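Local structure of hypothetical methylmalonyl-CoA decarboxylase alpha subunit (Sulfolobus tokodaii, 1X0U) at residues D186-I191 / G230-M235; K348-I353 / A388-A393; D79-G84 / E109-K114; K37-A42 / Q98-L103; V404-S409 / Y428-A433. The protein is of unknown function but belongs to the carboxyl transferase subunits of the ClpP/crotonase clan and assembles from six copies. All coordinates share one frame; numbering follows the deposited sequence.

How the interactions relate
The five contacts illustrate how a double-domain carboxyl transferase chain is built from two similar mixed sheets. Interactions 1 and 3 reach the sheet that runs from strand 56-57 to strand 234-236, their centres about 23 Å apart, whereas interaction 5 lies in the second sheet, its centre about 52 Å from that of interaction 3 and on the opposite side of the chain's centre. Interactions 3 and 4 touch: Gly80 O lies 2.8 Å from Asp99 N, and His111 probably pairs with Gln98. Interactions 1 and 2 also meet, where Arg351 packs on His233 and Asp186, and both contact the second subunit. Helix 383-396 of interaction 2 leads directly into strand 401-406 of interaction 5.

Interaction 1 (D186-I191 / G230-M235); sequences DFIIMI and GVVHFM
Ile188 and His233 form the dense centre of this strand pairing. Ile188 O accepts two successive N-H groups, from His233 N at 2.9 Å and Phe234 N at 3.1 Å, the first in the carbonyl plane. On the other flank Ile188 N finds an imidazole nitrogen in place of a backbone carbonyl, donating to His233 ND1 at 2.8 Å from 24° out of the ring plane. The imidazole gets there because CG of His233 lies beside its own backbone N (chi1 -58°). The Phe187 ring turns an edge toward its face, and Asp186 O sits over one face near the rim, 3.5 Å from His233 CE1. Further along, Met190 N bonds to Phe234 O at 2.9 Å, while Ile189 CG1 packs 3.5 Å from Phe234 CD1, and both side chains also touch Leu245 of helix 239-252. Packing thins out at the far end, where partly exposed Met235 approaches chiefly through its backbone and its side chain turns to Ala226 and His310. Strand 234-236 pairs in parallel with 187-191 after an excursion about half helical and forms the sheet's border within this chain, in the manner of a crotonase fold.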
# COMPACT_ATOMS: atom_id res chain seq x y z
N ASP A 186 25.82 -0.73 -13.62
CA ASP A 186 25.67 0.66 -14.08
C ASP A 186 26.88 1.31 -14.75
O ASP A 186 26.74 2.06 -15.71
CB ASP A 186 25.19 1.53 -12.92
CG ASP A 186 23.97 0.96 -12.22
OD1 ASP A 186 22.95 0.68 -12.89
OD2 ASP A 186 24.03 0.78 -10.98
N PHE A 187 28.08 1.03 -14.23
CA PHE A 187 29.30 1.62 -14.78
C PHE A 187 30.40 0.58 -14.91
O PHE A 187 30.59 -0.25 -14.01
CB PHE A 187 29.83 2.73 -13.87
CG PHE A 187 28.88 3.88 -13.67
CD1 PHE A 187 28.77 4.90 -14.61
CD2 PHE A 187 28.05 3.91 -12.55
CE1 PHE A 187 27.87 5.94 -14.43
CE2 PHE A 187 27.14 4.95 -12.37
CZ PHE A 187 27.05 5.96 -13.31
N ILE A 188 31.12 0.63 -16.02
CA ILE A 188 32.23 -0.26 -16.24
C ILE A 188 33.51 0.58 -16.33
O ILE A 188 33.67 1.40 -17.23
CB ILE A 188 32.10 -1.09 -17.54
CG1 ILE A 188 30.96 -2.11 -17.41
CG2 ILE A 188 33.39 -1.84 -17.81
CD1 ILE A 188 30.79 -2.98 -18.66
N ILE A 189 34.39 0.39 -15.35
CA ILE A 189 35.68 1.06 -15.31
C ILE A 189 36.68 -0.00 -15.74
O ILE A 189 36.80 -1.05 -15.11
CB ILE A 189 36.02 1.54 -13.90
CG1 ILE A 189 34.97 2.56 -13.45
CG2 ILE A 189 37.43 2.11 -13.88
CD1 ILE A 189 35.00 2.86 -11.96
N MET A 190 37.40 0.26 -16.83
CA MET A 190 38.35 -0.69 -17.37
C MET A 190 39.74 -0.09 -17.53
O MET A 190 39.88 1.09 -17.86
CB MET A 190 37.84 -1.19 -18.72
CG MET A 190 38.68 -2.28 -19.35
SD MET A 190 37.81 -2.99 -20.74
CE MET A 190 39.10 -3.96 -21.49
N ILE A 191 40.76 -0.91 -17.31
CA ILE A 191 42.14 -0.48 -17.44
C ILE A 191 42.62 -0.83 -18.85
O ILE A 191 42.29 -1.89 -19.38
CB ILE A 191 43.07 -1.21 -16.43
CG1 ILE A 191 42.61 -0.93 -15.00
CG2 ILE A 191 44.52 -0.74 -16.62
CD1 ILE A 191 41.44 -1.75 -14.55
N GLY A 230 30.90 1.72 -26.68
CA GLY A 230 30.15 2.34 -25.60
C GLY A 230 29.97 1.41 -24.42
O GLY A 230 29.28 1.74 -23.45
N VAL A 231 30.60 0.24 -24.47
CA VAL A 231 30.48 -0.74 -23.40
C VAL A 231 31.15 -0.29 -22.11
O VAL A 231 30.66 -0.56 -21.02
CB VAL A 231 31.09 -2.10 -23.82
CG1 VAL A 231 31.11 -3.06 -22.65
CG2 VAL A 231 30.28 -2.70 -24.96
N VAL A 232 32.28 0.40 -22.25
CA VAL A 232 33.02 0.89 -21.10
C VAL A 232 32.66 2.34 -20.83
O VAL A 232 32.53 3.12 -21.77
CB VAL A 232 34.54 0.76 -21.35
CG1 VAL A 232 35.32 1.62 -20.37
CG2 VAL A 232 34.94 -0.70 -21.20
N HIS A 233 32.50 2.69 -19.56
CA HIS A 233 32.13 4.05 -19.16
C HIS A 233 33.34 4.90 -18.77
O HIS A 233 33.33 6.11 -18.96
CB HIS A 233 31.12 4.01 -18.01
CG HIS A 233 29.87 3.26 -18.34
ND1 HIS A 233 29.75 1.90 -18.16
CD2 HIS A 233 28.72 3.67 -18.94
CE1 HIS A 233 28.59 1.50 -18.63
NE2 HIS A 233 27.95 2.55 -19.11
N PHE A 234 34.36 4.26 -18.22
CA PHE A 234 35.58 4.96 -17.83
C PHE A 234 36.78 4.12 -18.22
O PHE A 234 36.83 2.92 -17.90
CB PHE A 234 35.67 5.19 -16.33
CG PHE A 234 34.53 5.94 -15.75
CD1 PHE A 234 33.49 5.26 -15.12
CD2 PHE A 234 34.51 7.32 -15.79
CE1 PHE A 234 32.44 5.96 -14.52
CE2 PHE A 234 33.47 8.02 -15.20
CZ PHE A 234 32.43 7.35 -14.57
N MET A 235 37.73 4.74 -18.91
CA MET A 235 38.95 4.05 -19.30
C MET A 235 40.08 4.67 -18.50
O MET A 235 40.20 5.88 -18.43
CB MET A 235 39.22 4.21 -20.79
CG MET A 235 40.53 3.58 -21.22
SD MET A 235 40.64 3.42 -23.00
CE MET A 235 40.82 5.17 -23.48

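Interaction 2 (K348-I353 / A388-A393); sequences KAARFI and AKMLYA
Ala350 and Lys389 meet through their beta carbons, Ala350 CB lying 3.5 Å from Lys389 CB. Met390, next in its helix, reaches across to Ala349, which precedes Ala350: it leaves beside its backbone N and bends at the last torsion (chi3 71°), laying its methyl CE 3.6 Å from Ala349 CB and keeping SD near Ala349 CB too. Ala393 CB faces Ala350 O at 3.6 Å, and Ile353 turns its CG1 branch toward Ala393 as well, although the modelled approach there is too short to be trusted. With alanines at the interface the backbones come near, Ala350 CA and Met390 CA being 4.4 Å apart, and the short axes run 8.1 Å apart at 18°. Such near-parallel neighbours are the crossover helices of consecutive beta-alpha-beta units, here linking strands 325-332, 363-369 and 401-406 in the crotonase manner. Outside this apolar seam, Phe352 and Ile353 touch Leu363 and Val330, so helix 343-358 rests on strands 363-369 and 325-332. The Lys389 chain runs extended out of the seam, and its NZ forms a salt bridge with Asp347 and a hydrogen bond with Leu522 O of the second subunit. Leu522 of that subunit also packs on Ala350.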
# COMPACT_ATOMS: atom_id res chain seq x y z
N LYS A 348 24.13 7.09 -24.87
CA LYS A 348 24.92 7.57 -23.76
C LYS A 348 24.05 8.43 -22.83
O LYS A 348 23.95 8.17 -21.63
CB LYS A 348 26.10 8.37 -24.33
CG LYS A 348 26.85 9.27 -23.37
CD LYS A 348 28.06 9.83 -24.12
CE LYS A 348 28.76 10.95 -23.39
NZ LYS A 348 30.01 11.32 -24.16
N ALA A 349 23.42 9.45 -23.39
CA ALA A 349 22.57 10.34 -22.60
C ALA A 349 21.39 9.63 -21.93
O ALA A 349 21.19 9.74 -20.72
CB ALA A 349 22.05 11.49 -23.48
N ALA A 350 20.62 8.89 -22.72
CA ALA A 350 19.45 8.19 -22.21
C ALA A 350 19.74 7.29 -21.01
O ALA A 350 19.05 7.35 -20.00
CB ALA A 350 18.79 7.40 -23.32
N ARG A 351 20.78 6.46 -21.12
CA ARG A 351 21.15 5.54 -20.04
C ARG A 351 21.59 6.34 -18.82
O ARG A 351 21.30 5.97 -17.68
CB ARG A 351 22.29 4.63 -20.51
CG ARG A 351 22.15 3.15 -20.12
CD ARG A 351 22.42 2.92 -18.67
NE ARG A 351 22.34 1.52 -18.24
CZ ARG A 351 23.34 0.63 -18.30
NH1 ARG A 351 24.54 0.96 -18.78
NH2 ARG A 351 23.16 -0.58 -17.79
N PHE A 352 22.31 7.43 -19.06
CA PHE A 352 22.77 8.29 -17.97
C PHE A 352 21.61 8.91 -17.19
O PHE A 352 21.59 8.86 -15.96
CB PHE A 352 23.66 9.42 -18.51
CG PHE A 352 24.14 10.37 -17.43
CD1 PHE A 352 25.13 9.99 -16.54
CD2 PHE A 352 23.61 11.66 -17.33
CE1 PHE A 352 25.60 10.87 -15.56
CE2 PHE A 352 24.08 12.56 -16.36
CZ PHE A 352 25.07 12.16 -15.47
N ILE A 353 20.64 9.51 -17.87
CA ILE A 353 19.57 10.12 -17.09
C ILE A 353 18.74 9.11 -16.28
O ILE A 353 18.36 9.39 -15.14
CB ILE A 353 18.63 11.02 -17.95
CG1 ILE A 353 17.78 10.19 -18.88
CG2 ILE A 353 19.48 12.02 -18.79
CD1 ILE A 353 18.29 10.23 -20.31
N ALA A 388 14.72 8.25 -29.59
CA ALA A 388 13.54 8.24 -28.74
C ALA A 388 13.87 7.91 -27.29
O ALA A 388 13.15 8.29 -26.37
CB ALA A 388 12.50 7.26 -29.28
N LYS A 389 14.98 7.21 -27.07
CA LYS A 389 15.38 6.82 -25.72
C LYS A 389 15.57 8.02 -24.78
O LYS A 389 15.25 7.94 -23.60
CB LYS A 389 16.66 5.98 -25.77
CG LYS A 389 16.50 4.61 -26.43
CD LYS A 389 17.84 3.87 -26.53
CE LYS A 389 17.68 2.51 -27.23
NZ LYS A 389 19.01 1.87 -27.53
N MET A 390 16.10 9.12 -25.30
CA MET A 390 16.29 10.31 -24.49
C MET A 390 14.94 10.89 -24.08
O MET A 390 14.76 11.31 -22.94
CB MET A 390 17.09 11.36 -25.25
CG MET A 390 18.58 11.03 -25.40
SD MET A 390 19.53 12.32 -26.25
CE MET A 390 19.53 13.59 -25.01
N LEU A 391 14.01 10.90 -25.02
CA LEU A 391 12.66 11.42 -24.78
C LEU A 391 11.99 10.62 -23.66
O LEU A 391 11.40 11.19 -22.74
CB LEU A 391 11.83 11.34 -26.06
CG LEU A 391 12.39 12.10 -27.27
CD1 LEU A 391 11.57 11.79 -28.51
CD2 LEU A 391 12.38 13.60 -27.00
N TYR A 392 12.10 9.30 -23.76
CA TYR A 392 11.52 8.39 -22.79
C TYR A 392 12.19 8.61 -21.44
O TYR A 392 11.52 8.83 -20.43
CB TYR A 392 11.74 6.94 -23.24
CG TYR A 392 11.08 5.90 -22.36
CD1 TYR A 392 11.51 5.68 -21.04
CD2 TYR A 392 9.99 5.16 -22.82
CE1 TYR A 392 10.88 4.74 -20.21
CE2 TYR A 392 9.35 4.23 -22.00
CZ TYR A 392 9.80 4.03 -20.70
OH TYR A 392 9.14 3.13 -19.89
N ALA A 393 13.51 8.58 -21.43
CA ALA A 393 14.26 8.75 -20.20
C ALA A 393 13.93 10.03 -19.42
O ALA A 393 13.78 9.99 -18.19
CB ALA A 393 15.74 8.66 -20.49

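Interaction 3 (D79-G84 / E109-K114); sequences DGVVTG and ETHANK
The imidazole of His111 carries Val81 on one face: CB of the valine stands 3.7 Å from the ring centroid and only 12° off the normal, a CH-pi contact over the middle of the ring. At the edge, ND1 of His111 donates to Asp79 O at 3.1 Å, bent to 138° at the hydrogen and somewhat tilted from the ring plane. Gly80 O approaches CE1 obliquely, its residue held in a positive-phi conformation that suits glycine. The remaining nitrogen, NE2, is hydrogen-bonded to Gln98 NE2. The carboxylate of Asp79 faces the start of helix 109-125. Its OD1 makes a weak bond to His111 N at 2.8 Å and receives a water that in turn accepts from Thr110 N, while OD2 forms a salt bridge with Arg139. Further along the strand, Lys114 bends at its third torsion (chi3 66°) to bring NZ within 2.6 Å of Val81 O, nearly in line with the carbonyl. Lys114 NZ also donates a hydrogen bond to a second water at 2.8 Å, which accepts from Thr83 N as well, and it reaches Gly78 O; Thr83 OG1 lies 3.4 Å from Lys114 CE. Strand 81-88 pairs with 91-98 before the helix follows, the beta-beta-alpha pattern of the crotonase clan. The helix start would probably stabilise the negative charge of Asp79, and the histidine bonds are consistent with a proton on ND1 and NE2 accepting from the Gln98 amide.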
# COMPACT_ATOMS: atom_id res chain seq x y z
N ASP A 79 37.44 -20.99 -4.22
CA ASP A 79 37.07 -21.31 -5.60
C ASP A 79 37.31 -20.22 -6.64
O ASP A 79 36.65 -20.19 -7.68
CB ASP A 79 35.59 -21.73 -5.65
CG ASP A 79 35.24 -22.52 -6.91
OD1 ASP A 79 34.09 -22.44 -7.36
OD2 ASP A 79 36.11 -23.23 -7.46
N GLY A 80 38.25 -19.32 -6.38
CA GLY A 80 38.57 -18.27 -7.34
C GLY A 80 38.01 -16.86 -7.18
O GLY A 80 38.22 -16.02 -8.05
N VAL A 81 37.31 -16.59 -6.08
CA VAL A 81 36.77 -15.25 -5.89
C VAL A 81 36.71 -14.87 -4.41
O VAL A 81 36.39 -15.69 -3.56
CB VAL A 81 35.34 -15.16 -6.53
CG1 VAL A 81 34.38 -16.09 -5.80
CG2 VAL A 81 34.83 -13.72 -6.50
N VAL A 82 37.05 -13.62 -4.10
CA VAL A 82 37.00 -13.15 -2.73
C VAL A 82 35.72 -12.32 -2.64
O VAL A 82 35.50 -11.42 -3.46
CB VAL A 82 38.21 -12.26 -2.36
CG1 VAL A 82 38.17 -11.90 -0.88
CG2 VAL A 82 39.51 -12.97 -2.70
N THR A 83 34.90 -12.63 -1.65
CA THR A 83 33.64 -11.93 -1.46
C THR A 83 33.44 -11.50 -0.02
O THR A 83 33.87 -12.17 0.91
CB THR A 83 32.44 -12.81 -1.88
OG1 THR A 83 32.55 -14.09 -1.25
CG2 THR A 83 32.40 -13.00 -3.39
N GLY A 84 32.78 -10.36 0.14
CA GLY A 84 32.53 -9.82 1.46
C GLY A 84 32.19 -8.35 1.37
O GLY A 84 31.78 -7.86 0.31
N GLU A 109 30.81 -22.99 -10.28
CA GLU A 109 29.48 -22.96 -9.70
C GLU A 109 29.54 -22.36 -8.30
O GLU A 109 28.76 -21.47 -7.96
CB GLU A 109 28.89 -24.38 -9.62
CG GLU A 109 27.40 -24.41 -9.23
CD GLU A 109 26.91 -25.81 -8.88
OE1 GLU A 109 25.69 -25.99 -8.67
OE2 GLU A 109 27.75 -26.73 -8.81
N THR A 110 30.47 -22.85 -7.47
CA THR A 110 30.63 -22.34 -6.11
C THR A 110 31.12 -20.89 -6.18
O THR A 110 30.75 -20.05 -5.35
CB THR A 110 31.65 -23.19 -5.32
OG1 THR A 110 31.20 -24.54 -5.27
CG2 THR A 110 31.82 -22.66 -3.89
N HIS A 111 31.94 -20.62 -7.19
CA HIS A 111 32.50 -19.28 -7.45
C HIS A 111 31.34 -18.31 -7.69
O HIS A 111 31.30 -17.23 -7.12
CB HIS A 111 33.42 -19.38 -8.68
CG HIS A 111 34.00 -18.07 -9.14
ND1 HIS A 111 35.34 -17.93 -9.44
CD2 HIS A 111 33.42 -16.89 -9.46
CE1 HIS A 111 35.55 -16.73 -9.94
NE2 HIS A 111 34.40 -16.08 -9.96
N ALA A 112 30.39 -18.73 -8.52
CA ALA A 112 29.22 -17.91 -8.81
C ALA A 112 28.35 -17.68 -7.58
O ALA A 112 27.96 -16.54 -7.29
CB ALA A 112 28.40 -18.56 -9.91
N ASN A 113 28.04 -18.74 -6.84
CA ASN A 113 27.20 -18.58 -5.65
C ASN A 113 27.78 -17.64 -4.59
O ASN A 113 27.03 -16.99 -3.86
CB ASN A 113 26.89 -19.95 -5.02
CG ASN A 113 26.14 -20.86 -5.98
OD1 ASN A 113 25.31 -20.39 -6.77
ND2 ASN A 113 26.41 -22.16 -5.93
N LYS A 114 29.11 -17.55 -4.51
CA LYS A 114 29.72 -16.62 -3.55
C LYS A 114 29.40 -15.19 -3.98
O LYS A 114 29.07 -14.33 -3.16
CB LYS A 114 31.23 -16.81 -3.49
CG LYS A 114 31.66 -18.15 -2.88
CD LYS A 114 33.18 -18.24 -2.78
CE LYS A 114 33.73 -17.22 -1.78
NZ LYS A 114 35.23 -17.21 -1.75
O HOH W 1 32.70 -24.63 -8.38
O HOH W 2 35.43 -14.94 -0.20

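Interaction 4 (K37-A42 / Q98-L103); sequences KGKLTA and QDFTVL
Asp99 OD1 is held by three groups, one of which links it across the contact to Ala42. Thr101 OG1 donates to it at 2.7 Å and Thr101 N at 2.9 Å, both from the same face of the carboxylate plane, and a water also donates to it. That water accepts from Ala42 N at 2.8 Å, so one carboxylate oxygen is tied to the first amide of helix 42-49. The two chains also meet directly, with Ala42 CB 3.4 Å from Gln98 O. Phe100, with CG anti to its backbone N (chi1 -173°), directs its ring toward segment 37-42, where two lysine ammonium groups approach from the same side of its plane. Lys39 NZ stands 4.6 Å from the ring centroid and 28° off the normal, an off-centre cation-pi contact, though its salt bridge to Asp134 holds it more strongly, with Gln34 adding a hydrogen bond. The exposed Lys37, fully extended, ends with NZ 3.8 Å from CE2 of the same ring. Two connecting loops are thereby joined: one runs from a Schellman helix end at Gly38 to the Thr41 N-cap, the other is an Asx turn combined with a type I beta turn from Asp99 to Val102.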
# COMPACT_ATOMS: atom_id res chain seq x y z
N LYS A 37 52.87 -8.85 -15.19
CA LYS A 37 52.05 -8.33 -16.29
C LYS A 37 51.65 -6.89 -15.99
O LYS A 37 51.17 -6.17 -16.87
CB LYS A 37 50.77 -9.16 -16.45
CG LYS A 37 50.97 -10.59 -16.95
CD LYS A 37 49.64 -11.35 -16.95
CE LYS A 37 49.76 -12.73 -17.59
NZ LYS A 37 48.48 -13.49 -17.50
N GLY A 38 51.85 -6.46 -14.75
CA GLY A 38 51.49 -5.12 -14.36
C GLY A 38 50.17 -5.13 -13.60
O GLY A 38 49.58 -4.08 -13.34
N LYS A 39 49.71 -6.31 -13.21
CA LYS A 39 48.45 -6.43 -12.48
C LYS A 39 48.64 -6.68 -10.99
O LYS A 39 49.68 -7.19 -10.57
CB LYS A 39 47.63 -7.59 -13.05
CG LYS A 39 47.50 -7.59 -14.55
CD LYS A 39 46.89 -8.90 -15.02
CE LYS A 39 45.45 -9.05 -14.55
NZ LYS A 39 44.96 -10.43 -14.81
N LEU A 40 47.63 -6.33 -10.20
CA LEU A 40 47.66 -6.57 -8.76
C LEU A 40 46.84 -7.83 -8.50
O LEU A 40 46.11 -8.27 -9.38
CB LEU A 40 47.06 -5.38 -8.00
CG LEU A 40 47.85 -4.06 -8.04
CD1 LEU A 40 47.13 -3.02 -7.18
CD2 LEU A 40 49.26 -4.28 -7.53
N THR A 41 46.98 -8.42 -7.31
CA THR A 41 46.22 -9.63 -6.99
C THR A 41 44.84 -9.21 -6.50
O THR A 41 44.62 -8.04 -6.14
CB THR A 41 46.85 -10.45 -5.86
OG1 THR A 41 46.82 -9.68 -4.66
CG2 THR A 41 48.30 -10.80 -6.18
N ALA A 42 43.92 -10.17 -6.47
CA ALA A 42 42.56 -9.91 -6.03
C ALA A 42 42.54 -9.25 -4.67
O ALA A 42 41.84 -8.26 -4.47
CB ALA A 42 41.77 -11.23 -5.99
N GLN A 98 37.81 -11.37 -8.24
CA GLN A 98 38.17 -12.66 -8.79
C GLN A 98 39.69 -12.79 -8.77
O GLN A 98 40.42 -11.83 -9.02
CB GLN A 98 37.62 -12.79 -10.21
CG GLN A 98 36.10 -12.78 -10.26
CD GLN A 98 35.56 -12.82 -11.68
OE1 GLN A 98 35.91 -11.98 -12.52
NE2 GLN A 98 34.68 -13.78 -11.95
N ASP A 99 40.17 -13.98 -8.43
CA ASP A 99 41.60 -14.25 -8.37
C ASP A 99 42.01 -15.01 -9.61
O ASP A 99 41.75 -16.21 -9.73
CB ASP A 99 41.93 -15.08 -7.13
CG ASP A 99 43.40 -15.14 -6.86
OD1 ASP A 99 44.19 -14.98 -7.82
OD2 ASP A 99 43.77 -15.36 -5.69
N PHE A 100 42.67 -14.31 -10.54
CA PHE A 100 43.10 -14.91 -11.80
C PHE A 100 44.06 -16.09 -11.61
O PHE A 100 44.19 -16.93 -12.50
CB PHE A 100 43.76 -13.86 -12.70
CG PHE A 100 44.09 -14.37 -14.08
CD1 PHE A 100 43.10 -14.50 -15.05
CD2 PHE A 100 45.38 -14.79 -14.39
CE1 PHE A 100 43.38 -15.05 -16.30
CE2 PHE A 100 45.67 -15.34 -15.65
CZ PHE A 100 44.67 -15.47 -16.61
N THR A 101 44.72 -16.16 -10.46
CA THR A 101 45.67 -17.25 -10.20
C THR A 101 44.98 -18.56 -9.88
O THR A 101 45.63 -19.61 -9.80
CB THR A 101 46.63 -16.92 -9.04
OG1 THR A 101 45.92 -17.00 -7.79
CG2 THR A 101 47.21 -15.51 -9.21
N VAL A 102 43.67 -18.52 -9.67
CA VAL A 102 42.93 -19.73 -9.36
C VAL A 102 42.15 -20.14 -10.61
O VAL A 102 41.05 -19.66 -10.86
CB VAL A 102 41.95 -19.51 -8.17
CG1 VAL A 102 41.10 -20.75 -7.94
CG2 VAL A 102 42.75 -19.20 -6.91
N LEU A 103 42.75 -21.03 -11.40
CA LEU A 103 42.13 -21.51 -12.62
C LEU A 103 41.69 -20.33 -13.50
O LEU A 103 40.52 -20.20 -13.87
CB LEU A 103 40.93 -22.41 -12.28
CG LEU A 103 41.24 -23.61 -11.37
CD1 LEU A 103 39.95 -24.31 -10.92
CD2 LEU A 103 42.14 -24.59 -12.12
O HOH W 3 44.79 -12.36 -8.01

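Interaction 5 (V404-S409 / Y428-A433); sequences VIVRKS and YAWPTA
Val406 and Trp430 are brought together by their first torsions: CG1 of the valine stands anti to its backbone N (chi1 167°), which puts CG2 beside that N, while the indole leaves beside its own backbone N (chi1 -76°), and the two side chains lie alongside each other, pointing the same way. From there Val406 CG2 sits over the six-membered ring, 3.9 Å from its centroid and only 3° off the normal, in a CH-pi contact; Val406 CG1 touches Trp430 CZ3 at 3.6 Å. Val404 CG1 comes to Trp430 NE1 at 3.6 Å, and that nitrogen is hydrogen-bonded to Thr494. Thr432 OG1 donates to Val406 O at 2.7 Å, nearly along the C=O axis; Thr432 OG1 also lies in the plane of the indole, at its edge. The strands themselves pair in parallel, with Ile405 N on Tyr428 O and Trp430 N on Ile405 O, each bond 3.0 Å long. Ile405 CG2 and Ala433 CB are pressed to 3.4 Å, tighter than ordinary carbon contact, where the type I turn from Trp430 to Ala433 folds back. The guanidinium of Arg407 leads elsewhere, to Asp368 and the carbonyl of Lys287, while Tyr428 packs on Trp85 of the fourth subunit. The chain turns a corner at Arg407, passing from the main sheet into the two-stranded sheet of 408-410 and 434-436, consistent with the crotonase-type fold, in which a small second sheet stands against the main one.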
# COMPACT_ATOMS: atom_id res chain seq x y z
N VAL A 404 18.85 24.69 -19.06
CA VAL A 404 19.44 25.99 -19.31
C VAL A 404 19.91 25.97 -20.75
O VAL A 404 20.90 25.30 -21.09
CB VAL A 404 20.64 26.30 -18.40
CG1 VAL A 404 21.25 27.64 -18.80
CG2 VAL A 404 20.21 26.34 -16.95
N ILE A 405 19.20 26.69 -21.61
CA ILE A 405 19.54 26.77 -23.02
C ILE A 405 20.61 27.83 -23.22
O ILE A 405 20.37 29.02 -23.02
CB ILE A 405 18.27 27.09 -23.84
CG1 ILE A 405 17.24 25.96 -23.62
CG2 ILE A 405 18.62 27.27 -25.30
CD1 ILE A 405 15.92 26.13 -24.35
N VAL A 406 21.80 27.38 -23.59
CA VAL A 406 22.94 28.25 -23.81
C VAL A 406 22.87 28.92 -25.18
O VAL A 406 23.01 30.14 -25.30
CB VAL A 406 24.25 27.44 -23.66
CG1 VAL A 406 25.44 28.22 -24.19
CG2 VAL A 406 24.46 27.11 -22.20
N ARG A 407 22.64 28.13 -26.22
CA ARG A 407 22.55 28.67 -27.56
C ARG A 407 21.46 28.00 -28.38
O ARG A 407 20.28 28.11 -28.06
CB ARG A 407 23.91 28.55 -28.28
CG ARG A 407 24.03 29.44 -29.53
CD ARG A 407 25.47 29.47 -30.07
NE ARG A 407 25.95 28.15 -30.47
CZ ARG A 407 27.09 27.94 -31.13
NH1 ARG A 407 27.46 26.71 -31.46
NH2 ARG A 407 27.86 28.97 -31.45
N LYS A 408 21.85 27.28 -29.43
CA LYS A 408 20.87 26.62 -30.28
C LYS A 408 20.06 25.55 -29.56
O LYS A 408 20.54 24.90 -28.63
CB LYS A 408 21.56 26.00 -31.49
CG LYS A 408 22.27 27.01 -32.40
CD LYS A 408 22.67 26.39 -33.72
CE LYS A 408 23.55 25.15 -33.52
NZ LYS A 408 24.70 25.48 -32.63
N SER A 409 18.82 25.37 -30.01
CA SER A 409 17.92 24.36 -29.47
C SER A 409 16.87 24.20 -30.56
O SER A 409 15.82 24.85 -30.53
CB SER A 409 17.29 24.86 -28.18
OG SER A 409 16.79 23.77 -27.42
N TYR A 428 15.31 27.79 -18.31
CA TYR A 428 15.90 29.12 -18.40
C TYR A 428 16.67 29.21 -19.71
O TYR A 428 17.02 28.19 -20.30
CB TYR A 428 16.84 29.38 -17.23
CG TYR A 428 16.16 29.38 -15.88
CD1 TYR A 428 16.18 28.24 -15.07
CD2 TYR A 428 15.49 30.51 -15.41
CE1 TYR A 428 15.55 28.24 -13.83
CE2 TYR A 428 14.86 30.51 -14.17
CZ TYR A 428 14.89 29.37 -13.39
OH TYR A 428 14.25 29.37 -12.17
N ALA A 429 16.93 30.44 -20.16
CA ALA A 429 17.67 30.65 -21.39
C ALA A 429 18.58 31.88 -21.33
O ALA A 429 18.26 32.91 -20.72
CB ALA A 429 16.70 30.77 -22.57
N TRP A 430 19.74 31.76 -21.96
CA TRP A 430 20.71 32.84 -22.03
C TRP A 430 20.26 33.75 -23.17
O TRP A 430 19.50 33.34 -24.04
CB TRP A 430 22.10 32.28 -22.34
CG TRP A 430 22.79 31.62 -21.20
CD1 TRP A 430 22.24 31.28 -19.99
CD2 TRP A 430 24.15 31.17 -21.17
NE1 TRP A 430 23.19 30.65 -19.21
CE2 TRP A 430 24.36 30.57 -19.91
CE3 TRP A 430 25.21 31.22 -22.09
CZ2 TRP A 430 25.60 30.02 -19.54
CZ3 TRP A 430 26.44 30.67 -21.72
CH2 TRP A 430 26.62 30.08 -20.46
N PRO A 431 20.75 35.01 -23.17
CA PRO A 431 20.37 35.94 -24.24
C PRO A 431 20.77 35.39 -25.61
O PRO A 431 20.19 35.77 -26.63
CB PRO A 431 21.14 37.21 -23.88
CG PRO A 431 21.31 37.12 -22.38
CD PRO A 431 21.64 35.66 -22.19
N THR A 432 21.75 34.50 -25.62
CA THR A 432 22.26 33.91 -26.86
C THR A 432 21.48 32.69 -27.36
O THR A 432 21.77 32.15 -28.43
CB THR A 432 23.73 33.50 -26.70
OG1 THR A 432 23.88 32.72 -25.50
CG2 THR A 432 24.62 34.74 -26.60
N ALA A 433 20.49 32.27 -26.60
CA ALA A 433 19.70 31.10 -26.98
C ALA A 433 18.76 31.37 -28.14
O ALA A 433 18.13 32.42 -28.21
CB ALA A 433 18.91 30.61 -25.78